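Local coordinates for protein lantibiotic dehydratase (Microbispora corallina, PDB 5EHK) that probably dehydrates serine and threonine residues of the NAI-107 precursor peptide in a tRNA-dependent manner, by glutamylation followed by elimination, at residues 497-502 against 559-564; 620-625 against 629-634; 7-12 against 552-557. All blocks are in the same frame, centred on the assembly; numbering follows the deposited sequence.

How the contacts relate
Contact 1 holds the loop between helix 545-556 and strand 566-572, contact 3 holds the helix before that loop, and contact 2 adjoins the loop. The centres of contacts 1 and 2 are about 13 Å apart, as are those of contacts 1 and 3, whereas contacts 2 and 3 are about 23 Å apart. Contact 3 ties the N-terminal strand 6-17 to the end of helix 545-556. Along the chain the segments of contacts 1 and 3 alternate. Contact 2, a hairpin, comes later in the chain and touches contact 1, Asp564 O lying 3.0 Å from Arg629 NH2, a probable hydrogen bond. Contact 1 thus lies between the very N-terminus and the mixed sheet containing the hairpin.

Contact 1. Residues 497-502 against 559-564; sequences LPNSLE and PLHIQD
Asn499, just ahead of strand 500-508, pushes its side-chain amide into the loop joining helix 545-556 to strand 566-572, where Pro559, Leu560 and His561 receive it. The residue before the strand is thereby joined to that loop, with the backbones nearest at Asn499 CA and Pro559 CA, 5.4 Å apart.

Hydrogen bonding across it rests on one pair: Asn499 ND2 donates to His561 ND1 at 3.2 Å, with an N-H...N angle of 154°. The acceptor lies in the amide plane, yet the donor stands 38° out of the imidazole plane, so the bond is well aimed at the asparagine end and tilted at the ring. His561 CG sits between its backbone N and carbonyl carbon (chi1 58°), which brings the ring alongside the amide, and the second torsion sets the turn of ND1; NE2 makes a weak hydrogen bond to Glu658 O.

The amide oxygen, Asn499 OD1, lies against the Leu560-His561 peptide without bonding to it, 3.2 Å from His561 N; its hydrogen bond comes from Arg792 NH1 of strand 785-792.

Packing completes the buried junction. Pro559 rests on Glu791 and Arg792, and its ring atom CG lies 3.5 Å from the backbone O of Asn499.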
ATOM      1  N   LEU A 497       9.590  19.357 -21.435  1.00 12.92           N
ATOM      2  CA  LEU A 497       9.421  20.678 -20.872  1.00 14.50           C
ATOM      3  C   LEU A 497       7.958  21.069 -20.938  1.00 13.40           C
ATOM      4  O   LEU A 497       7.302  20.873 -21.949  1.00 12.64           O
ATOM      5  CB  LEU A 497      10.289  21.704 -21.601  1.00 20.67           C
ATOM      6  CG  LEU A 497      11.791  21.699 -21.297  1.00 18.44           C
ATOM      7  CD1 LEU A 497      12.485  22.505 -22.361  1.00 15.96           C
ATOM      8  CD2 LEU A 497      12.068  22.263 -19.917  1.00 14.27           C
ATOM      9  N   PRO A 498       7.444  21.635 -19.853  1.00 14.49           N
ATOM     10  CA  PRO A 498       6.037  22.029 -19.820  1.00 14.76           C
ATOM     11  C   PRO A 498       5.806  23.258 -20.679  1.00 13.85           C
ATOM     12  O   PRO A 498       6.771  23.979 -20.958  1.00 15.97           O
ATOM     13  CB  PRO A 498       5.831  22.405 -18.359  1.00 15.22           C
ATOM     14  CG  PRO A 498       7.174  22.922 -17.939  1.00 12.23           C
ATOM     15  CD  PRO A 498       8.165  22.046 -18.637  1.00 12.30           C
ATOM     16  N   ASN A 499       4.557  23.498 -21.071  1.00 13.86           N
ATOM     17  CA  ASN A 499       4.187  24.713 -21.802  1.00 13.93           C
ATOM     18  C   ASN A 499       4.439  25.988 -21.002  1.00 12.47           C
ATOM     19  O   ASN A 499       5.046  26.917 -21.511  1.00 17.08           O
ATOM     20  CB  ASN A 499       2.723  24.690 -22.231  1.00 10.53           C
ATOM     21  CG  ASN A 499       2.361  23.447 -23.019  1.00 13.50           C
ATOM     22  OD1 ASN A 499       3.127  22.969 -23.862  1.00 10.07           O
ATOM     23  ND2 ASN A 499       1.159  22.937 -22.771  1.00 13.11           N
ATOM     24  N   SER A 500       4.001  26.036 -19.750  1.00 11.31           N
ATOM     25  CA  SER A 500       4.181  27.253 -18.968  1.00 11.01           C
ATOM     26  C   SER A 500       4.159  27.046 -17.439  1.00 12.40           C
ATOM     27  O   SER A 500       3.940  25.948 -16.958  1.00 14.52           O
ATOM     28  CB  SER A 500       3.160  28.315 -19.406  1.00 11.73           C
ATOM     29  OG  SER A 500       1.839  28.072 -18.932  1.00 11.93           O
ATOM     30  N   LEU A 501       4.436  28.101 -16.684  1.00 13.96           N
ATOM     31  CA  LEU A 501       4.425  28.031 -15.225  1.00 17.67           C
ATOM     32  C   LEU A 501       4.433  29.440 -14.613  1.00 16.99           C
ATOM     33  O   LEU A 501       4.559  30.419 -15.341  1.00 17.84           O
ATOM     34  CB  LEU A 501       5.589  27.188 -14.687  1.00 14.72           C
ATOM     35  CG  LEU A 501       7.005  27.709 -14.903  1.00 15.13           C
ATOM     36  CD1 LEU A 501       7.838  27.334 -13.698  1.00 12.21           C
ATOM     37  CD2 LEU A 501       7.623  27.160 -16.204  1.00 13.21           C
ATOM     38  N   GLU A 502       4.251  29.528 -13.295  1.00 12.58           N
ATOM     39  CA  GLU A 502       4.269  30.795 -12.578  1.00 14.56           C
ATOM     40  C   GLU A 502       4.976  30.611 -11.256  1.00 17.83           C
ATOM     41  O   GLU A 502       4.598  29.747 -10.479  1.00 24.14           O
ATOM     42  CB  GLU A 502       2.837  31.317 -12.345  1.00 16.12           C
ATOM     43  CG  GLU A 502       2.155  31.779 -13.644  1.00 17.25           C
ATOM     44  CD  GLU A 502       0.715  32.254 -13.473  1.00 18.84           C
ATOM     45  OE1 GLU A 502       0.018  31.816 -12.517  1.00 17.77           O
ATOM     46  OE2 GLU A 502       0.280  33.065 -14.321  1.00 16.01           O
ATOM     47  N   PRO A 559       1.957  28.298 -25.830  1.00 15.30           N
ATOM     48  CA  PRO A 559       2.571  27.099 -26.407  1.00 14.73           C
ATOM     49  C   PRO A 559       1.814  25.826 -26.038  1.00 15.35           C
ATOM     50  O   PRO A 559       1.238  25.756 -24.956  1.00 15.45           O
ATOM     51  CB  PRO A 559       3.979  27.096 -25.804  1.00 18.85           C
ATOM     52  CG  PRO A 559       3.895  27.977 -24.586  1.00 15.99           C
ATOM     53  CD  PRO A 559       2.811  28.966 -24.832  1.00 15.60           C
ATOM     54  N   LEU A 560       1.785  24.862 -26.959  1.00 18.20           N
ATOM     55  CA  LEU A 560       1.186  23.549 -26.735  1.00 10.46           C
ATOM     56  C   LEU A 560       2.243  22.460 -26.918  1.00 15.36           C
ATOM     57  O   LEU A 560       3.254  22.674 -27.596  1.00 17.51           O
ATOM     58  CB  LEU A 560       0.032  23.347 -27.701  1.00  8.47           C
ATOM     59  CG  LEU A 560      -0.995  24.477 -27.616  1.00 11.47           C
ATOM     60  CD1 LEU A 560      -2.140  24.239 -28.576  1.00 10.44           C
ATOM     61  CD2 LEU A 560      -1.529  24.647 -26.172  1.00 12.90           C
ATOM     62  N   HIS A 561       2.015  21.277 -26.350  1.00 17.32           N
ATOM     63  CA  HIS A 561       3.053  20.234 -26.358  1.00 13.96           C
ATOM     64  C   HIS A 561       2.691  19.051 -27.242  1.00 12.76           C
ATOM     65  O   HIS A 561       3.498  18.145 -27.440  1.00 12.56           O
ATOM     66  CB  HIS A 561       3.330  19.765 -24.935  1.00 11.49           C
ATOM     67  CG  HIS A 561       2.117  19.234 -24.245  1.00 15.24           C
ATOM     68  ND1 HIS A 561       0.990  20.003 -24.022  1.00 16.24           N
ATOM     69  CD2 HIS A 561       1.839  18.006 -23.755  1.00 13.12           C
ATOM     70  CE1 HIS A 561       0.073  19.269 -23.417  1.00 12.04           C
ATOM     71  NE2 HIS A 561       0.567  18.056 -23.237  1.00 14.29           N
ATOM     72  N   ILE A 562       1.463  19.062 -27.749  1.00 12.32           N
ATOM     73  CA  ILE A 562       1.002  18.084 -28.728  1.00 12.75           C
ATOM     74  C   ILE A 562       0.790  18.780 -30.058  1.00 14.62           C
ATOM     75  O   ILE A 562       0.129  19.820 -30.114  1.00 18.85           O
ATOM     76  CB  ILE A 562      -0.329  17.441 -28.311  1.00 14.38           C
ATOM     77  CG1 ILE A 562      -0.258  16.883 -26.870  1.00 12.93           C
ATOM     78  CG2 ILE A 562      -0.760  16.410 -29.342  1.00 12.94           C
ATOM     79  CD1 ILE A 562       0.904  16.005 -26.599  1.00 12.89           C
ATOM     80  N   GLN A 563       1.349  18.224 -31.129  1.00 18.39           N
ATOM     81  CA  GLN A 563       1.236  18.835 -32.457  1.00 17.87           C
ATOM     82  C   GLN A 563      -0.196  18.889 -32.903  1.00 15.61           C
ATOM     83  O   GLN A 563      -0.939  17.923 -32.746  1.00 14.30           O
ATOM     84  CB  GLN A 563       2.064  18.065 -33.481  1.00 12.16           C
ATOM     85  CG  GLN A 563       3.531  18.251 -33.231  1.00 17.00           C
ATOM     86  CD  GLN A 563       4.374  17.094 -33.702  1.00 16.85           C
ATOM     87  OE1 GLN A 563       3.989  16.345 -34.609  1.00 16.79           O
ATOM     88  NE2 GLN A 563       5.531  16.925 -33.068  1.00 14.71           N
ATOM     89  N   ASP A 564      -0.563  20.050 -33.431  1.00 16.58           N
ATOM     90  CA  ASP A 564      -1.863  20.272 -34.038  1.00 14.35           C
ATOM     91  C   ASP A 564      -3.010  20.333 -33.035  1.00 16.78           C
ATOM     92  O   ASP A 564      -4.188  20.376 -33.404  1.00 16.33           O
ATOM     93  CB  ASP A 564      -2.142  19.223 -35.091  1.00 14.58           C
ATOM     94  CG  ASP A 564      -3.148  19.691 -36.087  1.00 22.60           C
ATOM     95  OD1 ASP A 564      -3.195  20.931 -36.346  1.00 18.68           O
ATOM     96  OD2 ASP A 564      -3.875  18.815 -36.601  1.00 20.20           O
TER

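Contact 2. Residues 620-625 against 629-634; sequences LCLVHL and REVVPA
Strands 620-624 and 629-634 form an antiparallel beta hairpin whose short axes approach to 4.3 Å at 115° between their directions, a strong departure from straight antiparallel alignment. Val623 and Glu630 make a non-hydrogen-bonded pair, flanked by two backbone bonds: His624 N donates to Arg629 O at 2.8 Å, and Val631 N to Leu622 O at 3.1 Å. The second is the less well aimed, its donor standing 54° above the carbonyl plane. The hairpin lies inside a mixed sheet, with strand 611-615 beside the first arm and strand 566-572 beside the second.

Leu622 supplies the apolar side of the contact. Its CG is anti to the backbone N (chi1 -169°), and from there CD2 reaches Val631 CB at 3.7 Å and Pro633 CG at 3.5 Å. Leu652 and Leu655 of helix 647-656 also pack on Leu622, placing it between sheet and helix. Val631 extends this patch through CG2, which lies 3.9 Å from His624 CB, while the imidazole of His624 leads away and bonds through NE2 to Glu610.

Val623 and Glu630 share the other face. A water donates to Val631 O and takes a weak bond from Leu622 N; it also lies by Glu630 OE1, but so close that the length of that bond is doubtful. The extended chain of Glu630 lays its carboxylate beside Cys621. Its OE2, on a buried residue, is paired with Arg619 in a salt bridge, receives the backbone N of His802, and lies 3.7 Å from Cys621 SG.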
ATOM      1  N   LEU A 620      -2.207   9.601 -21.029  1.00 10.69           N
ATOM      2  CA  LEU A 620      -3.583   9.680 -21.460  1.00 11.67           C
ATOM      3  C   LEU A 620      -3.651  10.873 -22.357  1.00 11.84           C
ATOM      4  O   LEU A 620      -2.785  11.727 -22.294  1.00 13.59           O
ATOM      5  CB  LEU A 620      -4.483   9.932 -20.259  1.00 15.66           C
ATOM      6  CG  LEU A 620      -4.714   8.724 -19.363  1.00 13.42           C
ATOM      7  CD1 LEU A 620      -5.421   9.160 -18.078  1.00  9.17           C
ATOM      8  CD2 LEU A 620      -5.534   7.723 -20.148  1.00  7.99           C
ATOM      9  N   CYS A 621      -4.677  10.973 -23.186  1.00 14.18           N
ATOM     10  CA  CYS A 621      -4.847  12.213 -23.966  1.00 18.13           C
ATOM     11  C   CYS A 621      -6.253  12.532 -24.393  1.00 12.96           C
ATOM     12  O   CYS A 621      -7.014  11.646 -24.782  1.00 15.58           O
ATOM     13  CB  CYS A 621      -3.951  12.219 -25.186  1.00 19.94           C
ATOM     14  SG  CYS A 621      -4.080  10.719 -26.049  1.00 28.14           S
ATOM     15  N   LEU A 622      -6.576  13.816 -24.310  1.00 11.05           N
ATOM     16  CA  LEU A 622      -7.897  14.333 -24.655  1.00 14.12           C
ATOM     17  C   LEU A 622      -8.039  14.476 -26.172  1.00 12.17           C
ATOM     18  O   LEU A 622      -7.131  14.965 -26.833  1.00 10.29           O
ATOM     19  CB  LEU A 622      -8.069  15.696 -24.012  1.00 12.46           C
ATOM     20  CG  LEU A 622      -9.471  16.243 -24.049  1.00  9.22           C
ATOM     21  CD1 LEU A 622     -10.393  15.256 -23.341  1.00 11.89           C
ATOM     22  CD2 LEU A 622      -9.401  17.534 -23.332  1.00 10.39           C
ATOM     23  N   VAL A 623      -9.164  14.030 -26.716  1.00 10.24           N
ATOM     24  CA  VAL A 623      -9.361  14.036 -28.161  1.00 13.22           C
ATOM     25  C   VAL A 623     -10.695  14.651 -28.499  1.00 13.50           C
ATOM     26  O   VAL A 623     -11.700  14.289 -27.898  1.00 14.44           O
ATOM     27  CB  VAL A 623      -9.288  12.616 -28.758  1.00 11.64           C
ATOM     28  CG1 VAL A 623      -9.607  12.634 -30.223  1.00 13.17           C
ATOM     29  CG2 VAL A 623      -7.922  12.068 -28.566  1.00 13.43           C
ATOM     30  N   HIS A 624     -10.718  15.583 -29.453  1.00 14.14           N
ATOM     31  CA  HIS A 624     -11.992  16.085 -29.958  1.00 14.41           C
ATOM     32  C   HIS A 624     -12.433  15.090 -30.997  1.00 20.16           C
ATOM     33  O   HIS A 624     -11.865  15.009 -32.093  1.00 19.41           O
ATOM     34  CB  HIS A 624     -11.883  17.491 -30.541  1.00 15.69           C
ATOM     35  CG  HIS A 624     -13.173  18.032 -31.079  1.00 19.53           C
ATOM     36  ND1 HIS A 624     -13.416  18.174 -32.431  1.00 18.34           N
ATOM     37  CD2 HIS A 624     -14.288  18.474 -30.449  1.00 20.31           C
ATOM     38  CE1 HIS A 624     -14.626  18.675 -32.606  1.00 18.45           C
ATOM     39  NE2 HIS A 624     -15.180  18.865 -31.420  1.00 16.25           N
ATOM     40  N   LEU A 625     -13.424  14.290 -30.607  1.00 22.45           N
ATOM     41  CA  LEU A 625     -13.889  13.161 -31.409  1.00 22.36           C
ATOM     42  C   LEU A 625     -14.326  13.520 -32.844  1.00 22.82           C
ATOM     43  O   LEU A 625     -13.916  12.844 -33.782  1.00 26.61           O
ATOM     44  CB  LEU A 625     -14.987  12.380 -30.664  1.00 16.79           C
ATOM     45  CG  LEU A 625     -14.469  11.644 -29.440  1.00 14.20           C
ATOM     46  CD1 LEU A 625     -15.575  11.063 -28.586  1.00  6.54           C
ATOM     47  CD2 LEU A 625     -13.504  10.577 -29.901  1.00 14.98           C
ATOM     48  N   ARG A 629      -8.405  15.604 -33.479  1.00 20.74           N
ATOM     49  CA  ARG A 629      -7.325  16.423 -32.979  1.00 17.24           C
ATOM     50  C   ARG A 629      -7.282  16.367 -31.441  1.00 18.79           C
ATOM     51  O   ARG A 629      -8.296  16.163 -30.782  1.00 18.68           O
ATOM     52  CB  ARG A 629      -7.507  17.852 -33.463  1.00 20.75           C
ATOM     53  CG  ARG A 629      -7.643  17.981 -34.979  1.00 20.03           C
ATOM     54  CD  ARG A 629      -7.897  19.435 -35.405  1.00 18.88           C
ATOM     55  NE  ARG A 629      -6.880  20.374 -34.942  1.00 18.92           N
ATOM     56  CZ  ARG A 629      -7.048  21.697 -34.892  1.00 20.67           C
ATOM     57  NH1 ARG A 629      -8.197  22.239 -35.260  1.00 16.10           N
ATOM     58  NH2 ARG A 629      -6.076  22.486 -34.447  1.00 21.10           N
ATOM     59  N   GLU A 630      -6.104  16.485 -30.857  1.00 16.39           N
ATOM     60  CA  GLU A 630      -6.047  16.545 -29.411  1.00 11.40           C
ATOM     61  C   GLU A 630      -6.533  17.899 -28.903  1.00 12.61           C
ATOM     62  O   GLU A 630      -6.635  18.870 -29.636  1.00 10.99           O
ATOM     63  CB  GLU A 630      -4.652  16.207 -28.895  1.00 10.90           C
ATOM     64  CG  GLU A 630      -4.308  14.735 -29.141  1.00 17.63           C
ATOM     65  CD  GLU A 630      -3.324  14.159 -28.138  1.00 19.21           C
ATOM     66  OE1 GLU A 630      -3.243  14.686 -27.002  1.00 19.71           O
ATOM     67  OE2 GLU A 630      -2.632  13.171 -28.487  1.00 18.29           O
ATOM     68  N   VAL A 631      -6.879  17.940 -27.633  1.00 14.42           N
ATOM     69  CA  VAL A 631      -7.282  19.170 -27.018  1.00  9.37           C
ATOM     70  C   VAL A 631      -6.363  19.279 -25.842  1.00  9.18           C
ATOM     71  O   VAL A 631      -6.066  18.279 -25.200  1.00 12.38           O
ATOM     72  CB  VAL A 631      -8.753  19.141 -26.587  1.00  9.34           C
ATOM     73  CG1 VAL A 631      -9.101  20.366 -25.725  1.00  9.17           C
ATOM     74  CG2 VAL A 631      -9.649  19.054 -27.820  1.00  9.12           C
ATOM     75  N   VAL A 632      -5.828  20.469 -25.625  1.00  9.67           N
ATOM     76  CA  VAL A 632      -5.016  20.731 -24.461  1.00  7.62           C
ATOM     77  C   VAL A 632      -5.694  21.797 -23.620  1.00  9.43           C
ATOM     78  O   VAL A 632      -5.497  22.999 -23.817  1.00  9.64           O
ATOM     79  CB  VAL A 632      -3.612  21.137 -24.854  1.00  6.07           C
ATOM     80  CG1 VAL A 632      -2.784  21.468 -23.612  1.00  7.75           C
ATOM     81  CG2 VAL A 632      -2.989  20.022 -25.688  1.00  6.32           C
ATOM     82  N   PRO A 633      -6.505  21.351 -22.656  1.00 10.81           N
ATOM     83  CA  PRO A 633      -7.220  22.321 -21.821  1.00 10.43           C
ATOM     84  C   PRO A 633      -6.306  22.960 -20.795  1.00 12.50           C
ATOM     85  O   PRO A 633      -5.349  22.343 -20.325  1.00 11.15           O
ATOM     86  CB  PRO A 633      -8.297  21.485 -21.127  1.00 10.23           C
ATOM     87  CG  PRO A 633      -7.935  20.080 -21.347  1.00 10.08           C
ATOM     88  CD  PRO A 633      -6.969  19.971 -22.468  1.00  8.50           C
ATOM     89  N   ALA A 634      -6.603  24.208 -20.461  1.00 11.78           N
ATOM     90  CA  ALA A 634      -5.909  24.880 -19.382  1.00 12.49           C
ATOM     91  C   ALA A 634      -6.952  25.389 -18.403  1.00 10.78           C
ATOM     92  O   ALA A 634      -8.135  25.554 -18.756  1.00  8.91           O
ATOM     93  CB  ALA A 634      -5.083  26.023 -19.916  1.00 13.25           C
TER
HETATM   94  O   HOH W   1      -3.979  15.856 -24.940  1.00  9.58           O

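Contact 3. Residues 7-12 against 552-557; sequences RAWDVF and AARQAG
Arg554 NH2 faces Asp10 OD2 in a long salt bridge of 4.0 Å and is also hydrogen-bonded close to its own segment, while NE of the same guanidinium pairs with Glu550 in a salt bridge one turn back on helix 545-556. The carboxylate of Asp10 comes to the edge of the guanidinium with the two planes almost perpendicular, so their bridge is an electrostatic approach and not a paired two-bond fit. Asp10 also has a second cation, since its OD1 forms a salt bridge with Arg383 of helix 380-395.

The stack on Trp9 is the closer interaction. Arg554 CG lies beside the backbone N (chi1 -60°), and the chain runs extended from CG to NE, sliding along the indole in the opposite sense to the tryptophan side chain. It puts CD 3.3 Å from the centroid of the five-membered ring of Trp9, only 7° from the ring normal, a clear CH-pi contact. Further out, Arg554 CZ is 4.5 Å from the same Trp9 centroid, a cation-pi contact, with the two planes 18° apart. Gln555 meets the indole at its edge, its CG 4.4 Å from Trp9 CH2, while its OE1 bonds to His532. Trp9 NE1 is bonded to Glu791 of strand 785-792, which would limit the rotation of the ring.

The contact thus fastens the N-terminal strand 6-17 to the C-terminal end of helix 545-556, by face-on stacking more than by directed bonds. With Asp10 OD2 and Glu550 OE2 close to each other, the positive charge of Arg554 would probably offset the repulsion between the two acids, while the pi face of the indole probably adds a favourable cation-pi term.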
ATOM      1  N   ARG A   7      11.740  31.126 -20.652  1.00 23.73           N
ATOM      2  CA  ARG A   7      11.858  32.565 -20.842  1.00 22.47           C
ATOM      3  C   ARG A   7      10.697  33.206 -20.088  1.00 19.25           C
ATOM      4  O   ARG A   7       9.553  32.828 -20.298  1.00 16.42           O
ATOM      5  CB  ARG A   7      11.727  32.899 -22.335  1.00 25.27           C
ATOM      6  CG  ARG A   7      11.680  34.404 -22.673  1.00 27.82           C
ATOM      7  CD  ARG A   7      11.189  34.682 -24.122  1.00 27.86           C
ATOM      8  NE  ARG A   7      11.961  33.982 -25.150  1.00 34.57           N
ATOM      9  CZ  ARG A   7      13.033  34.480 -25.761  1.00 31.83           C
ATOM     10  NH1 ARG A   7      13.466  35.693 -25.439  1.00 29.11           N
ATOM     11  NH2 ARG A   7      13.684  33.755 -26.672  1.00 25.56           N
ATOM     12  N   ALA A   8      10.976  34.179 -19.223  1.00 22.00           N
ATOM     13  CA  ALA A   8       9.909  34.901 -18.514  1.00 21.88           C
ATOM     14  C   ALA A   8       9.192  35.895 -19.424  1.00 24.82           C
ATOM     15  O   ALA A   8       9.729  36.327 -20.450  1.00 30.34           O
ATOM     16  CB  ALA A   8      10.457  35.615 -17.282  1.00 20.64           C
ATOM     17  N   TRP A   9       7.960  36.229 -19.060  1.00 24.76           N
ATOM     18  CA  TRP A   9       7.173  37.258 -19.747  1.00 27.87           C
ATOM     19  C   TRP A   9       7.781  38.636 -19.545  1.00 33.09           C
ATOM     20  O   TRP A   9       8.536  38.844 -18.602  1.00 35.95           O
ATOM     21  CB  TRP A   9       5.760  37.296 -19.177  1.00 27.82           C
ATOM     22  CG  TRP A   9       4.816  36.276 -19.693  1.00 22.33           C
ATOM     23  CD1 TRP A   9       5.097  35.209 -20.502  1.00 23.16           C
ATOM     24  CD2 TRP A   9       3.414  36.230 -19.438  1.00 17.93           C
ATOM     25  NE1 TRP A   9       3.942  34.509 -20.775  1.00 20.97           N
ATOM     26  CE2 TRP A   9       2.898  35.111 -20.119  1.00 18.03           C
ATOM     27  CE3 TRP A   9       2.545  37.034 -18.708  1.00 17.23           C
ATOM     28  CZ2 TRP A   9       1.557  34.775 -20.088  1.00 16.33           C
ATOM     29  CZ3 TRP A   9       1.213  36.703 -18.676  1.00 21.48           C
ATOM     30  CH2 TRP A   9       0.728  35.580 -19.363  1.00 20.00           C
ATOM     31  N   ASP A  10       7.420  39.593 -20.396  1.00 36.17           N
ATOM     32  CA  ASP A  10       7.897  40.959 -20.196  1.00 34.67           C
ATOM     33  C   ASP A  10       7.263  41.550 -18.951  1.00 37.33           C
ATOM     34  O   ASP A  10       7.953  42.170 -18.143  1.00 38.57           O
ATOM     35  CB  ASP A  10       7.509  41.874 -21.361  1.00 38.43           C
ATOM     36  CG  ASP A  10       8.293  41.601 -22.620  1.00 34.73           C
ATOM     37  OD1 ASP A  10       9.349  40.941 -22.545  1.00 29.78           O
ATOM     38  OD2 ASP A  10       7.861  42.095 -23.683  1.00 40.47           O
ATOM     39  N   VAL A  11       5.950  41.361 -18.799  1.00 36.70           N
ATOM     40  CA  VAL A  11       5.227  41.930 -17.665  1.00 33.29           C
ATOM     41  C   VAL A  11       5.042  40.885 -16.597  1.00 38.12           C
ATOM     42  O   VAL A  11       5.178  39.685 -16.868  1.00 39.19           O
ATOM     43  CB  VAL A  11       3.846  42.472 -18.051  1.00 35.02           C
ATOM     44  CG1 VAL A  11       3.981  43.519 -19.136  1.00 38.58           C
ATOM     45  CG2 VAL A  11       2.942  41.339 -18.504  1.00 36.00           C
ATOM     46  N   PHE A  12       4.733  41.344 -15.387  1.00 31.14           N
ATOM     47  CA  PHE A  12       4.475  40.461 -14.268  1.00 25.51           C
ATOM     48  C   PHE A  12       3.545  41.150 -13.304  1.00 26.77           C
ATOM     49  O   PHE A  12       3.352  42.348 -13.412  1.00 33.52           O
ATOM     50  CB  PHE A  12       5.774  40.015 -13.578  1.00 26.87           C
ATOM     51  CG  PHE A  12       6.699  41.141 -13.188  1.00 33.10           C
ATOM     52  CD1 PHE A  12       6.364  42.021 -12.160  1.00 33.66           C
ATOM     53  CD2 PHE A  12       7.927  41.292 -13.820  1.00 29.98           C
ATOM     54  CE1 PHE A  12       7.219  43.036 -11.790  1.00 29.11           C
ATOM     55  CE2 PHE A  12       8.783  42.303 -13.453  1.00 29.06           C
ATOM     56  CZ  PHE A  12       8.426  43.178 -12.438  1.00 29.83           C
ATOM     57  N   ALA A 552      -3.370  38.707 -22.378  1.00 23.50           N
ATOM     58  CA  ALA A 552      -4.328  38.157 -23.328  1.00 20.83           C
ATOM     59  C   ALA A 552      -3.664  37.788 -24.634  1.00 22.42           C
ATOM     60  O   ALA A 552      -4.093  36.865 -25.321  1.00 24.02           O
ATOM     61  CB  ALA A 552      -5.444  39.111 -23.573  1.00 17.41           C
ATOM     62  N   ALA A 553      -2.619  38.516 -24.997  1.00 25.65           N
ATOM     63  CA  ALA A 553      -1.980  38.280 -26.287  1.00 30.65           C
ATOM     64  C   ALA A 553      -1.107  37.034 -26.273  1.00 23.42           C
ATOM     65  O   ALA A 553      -1.050  36.286 -27.249  1.00 24.62           O
ATOM     66  CB  ALA A 553      -1.176  39.493 -26.696  1.00 31.81           C
ATOM     67  N   ARG A 554      -0.396  36.851 -25.171  1.00 21.83           N
ATOM     68  CA  ARG A 554       0.462  35.694 -24.967  1.00 23.92           C
ATOM     69  C   ARG A 554      -0.339  34.387 -24.836  1.00 25.64           C
ATOM     70  O   ARG A 554       0.017  33.350 -25.420  1.00 20.44           O
ATOM     71  CB  ARG A 554       1.322  35.928 -23.748  1.00 19.99           C
ATOM     72  CG  ARG A 554       2.180  37.126 -23.902  1.00 26.45           C
ATOM     73  CD  ARG A 554       3.082  37.237 -22.730  1.00 30.81           C
ATOM     74  NE  ARG A 554       4.275  38.024 -23.005  1.00 35.44           N
ATOM     75  CZ  ARG A 554       5.242  37.646 -23.834  1.00 39.35           C
ATOM     76  NH1 ARG A 554       5.148  36.500 -24.520  1.00 24.68           N
ATOM     77  NH2 ARG A 554       6.301  38.434 -23.984  1.00 44.79           N
ATOM     78  N   GLN A 555      -1.413  34.446 -24.054  1.00 24.42           N
ATOM     79  CA  GLN A 555      -2.277  33.293 -23.874  1.00 26.12           C
ATOM     80  C   GLN A 555      -2.992  32.948 -25.180  1.00 19.94           C
ATOM     81  O   GLN A 555      -3.203  31.771 -25.485  1.00 20.71           O
ATOM     82  CB  GLN A 555      -3.268  33.503 -22.716  1.00 19.50           C
ATOM     83  CG  GLN A 555      -2.636  33.447 -21.330  1.00 16.05           C
ATOM     84  CD  GLN A 555      -3.660  33.661 -20.229  1.00 22.98           C
ATOM     85  OE1 GLN A 555      -4.419  32.754 -19.896  1.00 26.02           O
ATOM     86  NE2 GLN A 555      -3.683  34.858 -19.652  1.00 21.35           N
ATOM     87  N   ALA A 556      -3.329  33.967 -25.959  1.00 16.29           N
ATOM     88  CA  ALA A 556      -3.944  33.752 -27.261  1.00 17.21           C
ATOM     89  C   ALA A 556      -3.049  32.896 -28.147  1.00 17.19           C
ATOM     90  O   ALA A 556      -3.531  32.184 -29.030  1.00 16.37           O
ATOM     91  CB  ALA A 556      -4.233  35.083 -27.940  1.00 18.21           C
ATOM     92  N   GLY A 557      -1.743  32.992 -27.917  1.00 14.84           N
ATOM     93  CA  GLY A 557      -0.783  32.209 -28.649  1.00 13.56           C
ATOM     94  C   GLY A 557       0.048  31.316 -27.755  1.00 15.49           C
ATOM     95  O   GLY A 557       1.219  31.091 -28.039  1.00 14.97           O
TER